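Local coordinates for large terminase protein (Enterobacteria phage P22, PDB 4DKW) that drives viral DNA into empty capsids as an ATP-powered motor subunit and cuts the genome to begin and end packaging, here represented by its magnesium-dependent nuclease domain, at residues M2-F8 against F154-D160. Sequence-based numbering, arbitrary orientation.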
ATOM      1  N   MET A   2      -9.726  -1.319 -21.643  1.00 78.54           N
ATOM      2  CA  MET A   2      -9.967  -1.626 -20.231  1.00 66.49           C
ATOM      3  C   MET A   2     -10.344  -3.092 -20.078  1.00 65.77           C
ATOM      4  O   MET A   2     -11.005  -3.468 -19.110  1.00 65.60           O
ATOM      5  CB  MET A   2     -11.071  -0.738 -19.655  1.00 58.84           C
ATOM      6  CG  MET A   2     -10.573   0.627 -19.210  1.00 61.29           C
ATOM      7  SD  MET A   2      -9.534   0.589 -17.728  1.00 50.10           S
ATOM      8  CE  MET A   2      -7.921   0.824 -18.467  1.00 36.66           C
ATOM      9  N   GLY A   3      -9.919  -3.903 -21.050  1.00 62.47           N
ATOM     10  CA  GLY A   3     -10.153  -5.337 -21.063  1.00 55.82           C
ATOM     11  C   GLY A   3     -11.615  -5.734 -20.964  1.00 52.66           C
ATOM     12  O   GLY A   3     -12.465  -5.225 -21.702  1.00 45.26           O
ATOM     13  N   SER A   4     -11.903  -6.653 -20.044  1.00 52.26           N
ATOM     14  CA  SER A   4     -13.274  -7.063 -19.765  1.00 53.86           C
ATOM     15  C   SER A   4     -13.936  -6.147 -18.722  1.00 55.39           C
ATOM     16  O   SER A   4     -15.072  -6.385 -18.305  1.00 56.08           O
ATOM     17  CB  SER A   4     -13.321  -8.529 -19.314  1.00 47.59           C
ATOM     18  OG  SER A   4     -12.570  -8.723 -18.126  1.00 41.61           O
ATOM     19  N   GLY A   5     -13.219  -5.106 -18.299  1.00 45.87           N
ATOM     20  CA  GLY A   5     -13.791  -4.095 -17.427  1.00 42.94           C
ATOM     21  C   GLY A   5     -12.946  -3.721 -16.224  1.00 41.64           C
ATOM     22  O   GLY A   5     -12.032  -4.459 -15.821  1.00 37.22           O
ATOM     23  N   ARG A   6     -13.261  -2.566 -15.645  1.00 36.37           N
ATOM     24  CA  ARG A   6     -12.538  -2.082 -14.479  1.00 33.42           C
ATOM     25  C   ARG A   6     -12.783  -2.944 -13.253  1.00 37.30           C
ATOM     26  O   ARG A   6     -13.876  -3.491 -13.069  1.00 39.23           O
ATOM     27  CB  ARG A   6     -12.888  -0.629 -14.184  1.00 33.46           C
ATOM     28  CG  ARG A   6     -12.159   0.343 -15.083  1.00 42.89           C
ATOM     29  CD  ARG A   6     -12.511   1.768 -14.720  1.00 53.28           C
ATOM     30  NE  ARG A   6     -12.485   1.941 -13.270  1.00 56.86           N
ATOM     31  CZ  ARG A   6     -12.739   3.088 -12.646  1.00 56.03           C
ATOM     32  NH1 ARG A   6     -13.040   4.180 -13.341  1.00 63.83           N
ATOM     33  NH2 ARG A   6     -12.690   3.142 -11.324  1.00 44.17           N
ATOM     34  N   ILE A   7     -11.747  -3.064 -12.426  1.00 32.73           N
ATOM     35  CA  ILE A   7     -11.785  -3.886 -11.234  1.00 30.71           C
ATOM     36  C   ILE A   7     -12.600  -3.204 -10.137  1.00 32.14           C
ATOM     37  O   ILE A   7     -13.430  -3.843  -9.489  1.00 35.40           O
ATOM     38  CB  ILE A   7     -10.348  -4.230 -10.764  1.00 30.06           C
ATOM     39  CG1 ILE A   7      -9.778  -5.347 -11.646  1.00 30.69           C
ATOM     40  CG2 ILE A   7     -10.343  -4.652  -9.319  1.00 29.17           C
ATOM     41  CD1 ILE A   7      -8.302  -5.611 -11.473  1.00 30.44           C
ATOM     42  N   PHE A   8     -12.374  -1.907  -9.945  1.00 31.86           N
ATOM     43  CA  PHE A   8     -13.139  -1.121  -8.976  1.00 30.62           C
ATOM     44  C   PHE A   8     -14.150  -0.221  -9.703  1.00 35.98           C
ATOM     45  O   PHE A   8     -13.840   0.909 -10.085  1.00 37.95           O
ATOM     46  CB  PHE A   8     -12.208  -0.276  -8.089  1.00 28.78           C
ATOM     47  CG  PHE A   8     -11.205  -1.089  -7.294  1.00 28.67           C
ATOM     48  CD1 PHE A   8     -11.625  -1.948  -6.283  1.00 27.50           C
ATOM     49  CD2 PHE A   8      -9.842  -0.973  -7.541  1.00 27.72           C
ATOM     50  CE1 PHE A   8     -10.713  -2.692  -5.554  1.00 26.89           C
ATOM     51  CE2 PHE A   8      -8.925  -1.708  -6.807  1.00 27.12           C
ATOM     52  CZ  PHE A   8      -9.364  -2.571  -5.816  1.00 26.71           C
ATOM     53  N   PHE A 154      -6.185   3.538  -9.761  1.00 27.57           N
ATOM     54  CA  PHE A 154      -7.561   3.124  -9.495  1.00 26.39           C
ATOM     55  C   PHE A 154      -8.399   3.200 -10.769  1.00 28.83           C
ATOM     56  O   PHE A 154      -9.187   2.290 -11.064  1.00 29.65           O
ATOM     57  CB  PHE A 154      -8.119   4.033  -8.395  1.00 22.53           C
ATOM     58  CG  PHE A 154      -9.555   3.767  -8.019  1.00 28.51           C
ATOM     59  CD1 PHE A 154      -9.870   2.825  -7.049  1.00 23.65           C
ATOM     60  CD2 PHE A 154     -10.584   4.515  -8.584  1.00 30.27           C
ATOM     61  CE1 PHE A 154     -11.175   2.605  -6.684  1.00 21.02           C
ATOM     62  CE2 PHE A 154     -11.903   4.294  -8.219  1.00 26.02           C
ATOM     63  CZ  PHE A 154     -12.197   3.342  -7.269  1.00 22.60           C
ATOM     64  N   ARG A 155      -8.200   4.279 -11.529  1.00 31.56           N
ATOM     65  CA  ARG A 155      -8.932   4.522 -12.778  1.00 32.98           C
ATOM     66  C   ARG A 155      -8.618   3.535 -13.906  1.00 31.97           C
ATOM     67  O   ARG A 155      -9.479   3.250 -14.751  1.00 27.95           O
ATOM     68  CB  ARG A 155      -8.652   5.931 -13.280  1.00 31.16           C
ATOM     69  CG  ARG A 155      -9.328   7.003 -12.477  1.00 39.69           C
ATOM     70  CD  ARG A 155      -9.198   8.359 -13.143  1.00 37.38           C
ATOM     71  NE  ARG A 155      -7.918   9.001 -12.877  1.00 40.96           N
ATOM     72  CZ  ARG A 155      -7.704   9.867 -11.893  1.00 40.56           C
ATOM     73  NH1 ARG A 155      -8.688  10.216 -11.077  1.00 33.67           N
ATOM     74  NH2 ARG A 155      -6.508  10.416 -11.747  1.00 49.15           N
ATOM     75  N   LEU A 156      -7.389   3.023 -13.908  1.00 28.83           N
ATOM     76  CA  LEU A 156      -6.890   2.156 -14.971  1.00 28.48           C
ATOM     77  C   LEU A 156      -6.887   0.653 -14.640  1.00 28.62           C
ATOM     78  O   LEU A 156      -6.677  -0.169 -15.520  1.00 31.55           O
ATOM     79  CB  LEU A 156      -5.467   2.576 -15.318  1.00 30.79           C
ATOM     80  CG  LEU A 156      -5.306   4.001 -15.832  1.00 33.29           C
ATOM     81  CD1 LEU A 156      -3.836   4.293 -16.070  1.00 31.80           C
ATOM     82  CD2 LEU A 156      -6.088   4.163 -17.114  1.00 32.95           C
ATOM     83  N   TYR A 157      -7.089   0.308 -13.372  1.00 27.41           N
ATOM     84  CA  TYR A 157      -6.998  -1.075 -12.917  1.00 26.60           C
ATOM     85  C   TYR A 157      -8.134  -1.922 -13.509  1.00 30.46           C
ATOM     86  O   TYR A 157      -9.319  -1.662 -13.250  1.00 30.56           O
ATOM     87  CB  TYR A 157      -7.072  -1.105 -11.395  1.00 20.10           C
ATOM     88  CG  TYR A 157      -6.354  -2.259 -10.732  1.00 23.51           C
ATOM     89  CD1 TYR A 157      -5.141  -2.728 -11.223  1.00 20.98           C
ATOM     90  CD2 TYR A 157      -6.866  -2.843  -9.576  1.00 22.63           C
ATOM     91  CE1 TYR A 157      -4.469  -3.776 -10.587  1.00 25.36           C
ATOM     92  CE2 TYR A 157      -6.206  -3.871  -8.937  1.00 19.91           C
ATOM     93  CZ  TYR A 157      -5.013  -4.338  -9.441  1.00 24.32           C
ATOM     94  OH  TYR A 157      -4.354  -5.363  -8.779  1.00 24.61           O
ATOM     95  N   HIS A 158      -7.774  -2.942 -14.290  1.00 27.30           N
ATOM     96  CA  HIS A 158      -8.777  -3.714 -15.023  1.00 25.25           C
ATOM     97  C   HIS A 158      -8.374  -5.174 -15.221  1.00 27.46           C
ATOM     98  O   HIS A 158      -7.253  -5.572 -14.907  1.00 26.48           O
ATOM     99  CB  HIS A 158      -9.044  -3.062 -16.380  1.00 23.66           C
ATOM    100  CG  HIS A 158      -7.871  -3.117 -17.313  1.00 27.76           C
ATOM    101  ND1 HIS A 158      -6.796  -2.261 -17.214  1.00 25.75           N
ATOM    102  CD2 HIS A 158      -7.598  -3.943 -18.355  1.00 23.31           C
ATOM    103  CE1 HIS A 158      -5.917  -2.546 -18.160  1.00 28.21           C
ATOM    104  NE2 HIS A 158      -6.383  -3.563 -18.865  1.00 29.01           N
ATOM    105  N   ARG A 159      -9.302  -5.968 -15.747  1.00 25.75           N
ATOM    106  CA  ARG A 159      -9.026  -7.353 -16.088  1.00 21.79           C
ATOM    107  C   ARG A 159      -8.901  -7.515 -17.597  1.00 29.64           C
ATOM    108  O   ARG A 159      -9.504  -6.757 -18.364  1.00 25.11           O
ATOM    109  CB  ARG A 159     -10.131  -8.260 -15.561  1.00 21.65           C
ATOM    110  CG  ARG A 159     -10.185  -8.312 -14.054  1.00 26.27           C
ATOM    111  CD  ARG A 159     -11.351  -9.126 -13.535  1.00 22.60           C
ATOM    112  NE  ARG A 159     -11.392  -9.046 -12.080  1.00 25.42           N
ATOM    113  CZ  ARG A 159     -10.638  -9.786 -11.272  1.00 30.57           C
ATOM    114  NH1 ARG A 159      -9.796 -10.688 -11.770  1.00 25.72           N
ATOM    115  NH2 ARG A 159     -10.728  -9.630  -9.959  1.00 32.36           N
ATOM    116  N   ASP A 160      -8.118  -8.499 -18.029  1.00 26.16           N
ATOM    117  CA  ASP A 160      -7.974  -8.737 -19.457  1.00 28.26           C
ATOM    118  C   ASP A 160      -9.210  -9.425 -20.028  1.00 33.85           C
ATOM    119  O   ASP A 160     -10.218  -9.589 -19.335  1.00 27.87           O
ATOM    120  CB  ASP A 160      -6.681  -9.503 -19.799  1.00 26.30           C
ATOM    121  CG  ASP A 160      -6.600 -10.871 -19.150  1.00 29.62           C
ATOM    122  OD1 ASP A 160      -7.646 -11.509 -18.899  1.00 28.00           O
ATOM    123  OD2 ASP A 160      -5.459 -11.325 -18.911  1.00 33.59           O
TER
HETATM  124  O   HOH W   1     -10.232  -0.557 -11.255  1.00 20.66           O
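Three backbone hydrogen bonds tie 2-8 antiparallel to 154-160: Ile7 N to Tyr157 O (2.9 Å), Arg159 N to Gly5 O (3.1 Å) and Ser4 N to Arg159 O (2.9 Å). Ser4, short and polar, also gives its OG to Asp160 O (2.8 Å). A water carries the pairing on where the chains part, accepting from Phe8 N (2.9 Å) and donating to Phe154 O (3.0 Å) and Tyr157 O (2.5 Å). Within 154-160, His158 ND1 donates to Leu156 O (2.7 Å). Met2 to Gly5 form a type II' turn, whose second position requires positive phi and so suits Gly3; a CB there would also strike Arg159 O. Gly5, likewise at positive phi, would jam a CB against the preceding carbonyl. The result is a short, irregular two-stranded antiparallel ribbon on the flank of the RNase H-like nuclease domain, joining the start of this nuclease construct to the chain that follows helix 148-156; Tyr157 lies about 10 Å, side chain to side chain, from the magnesium ligands Asp33 and Asp171. Branched Ile7 lays CD1 over the face of the Tyr157 ring, 3.8 Å from its centroid, and both rest on Ile129 of helix 125-137. Flat, apolar Phe8 joins Phe154 and Tyr157 in an aromatic cluster; its ring is nearly parallel to that of Phe154 but slid aside, centroids 5.5 Å apart. Against the turn's start, the flat imidazole of His158, its ND1 already bonded, takes Met2 CA over its face in a CH-pi contact.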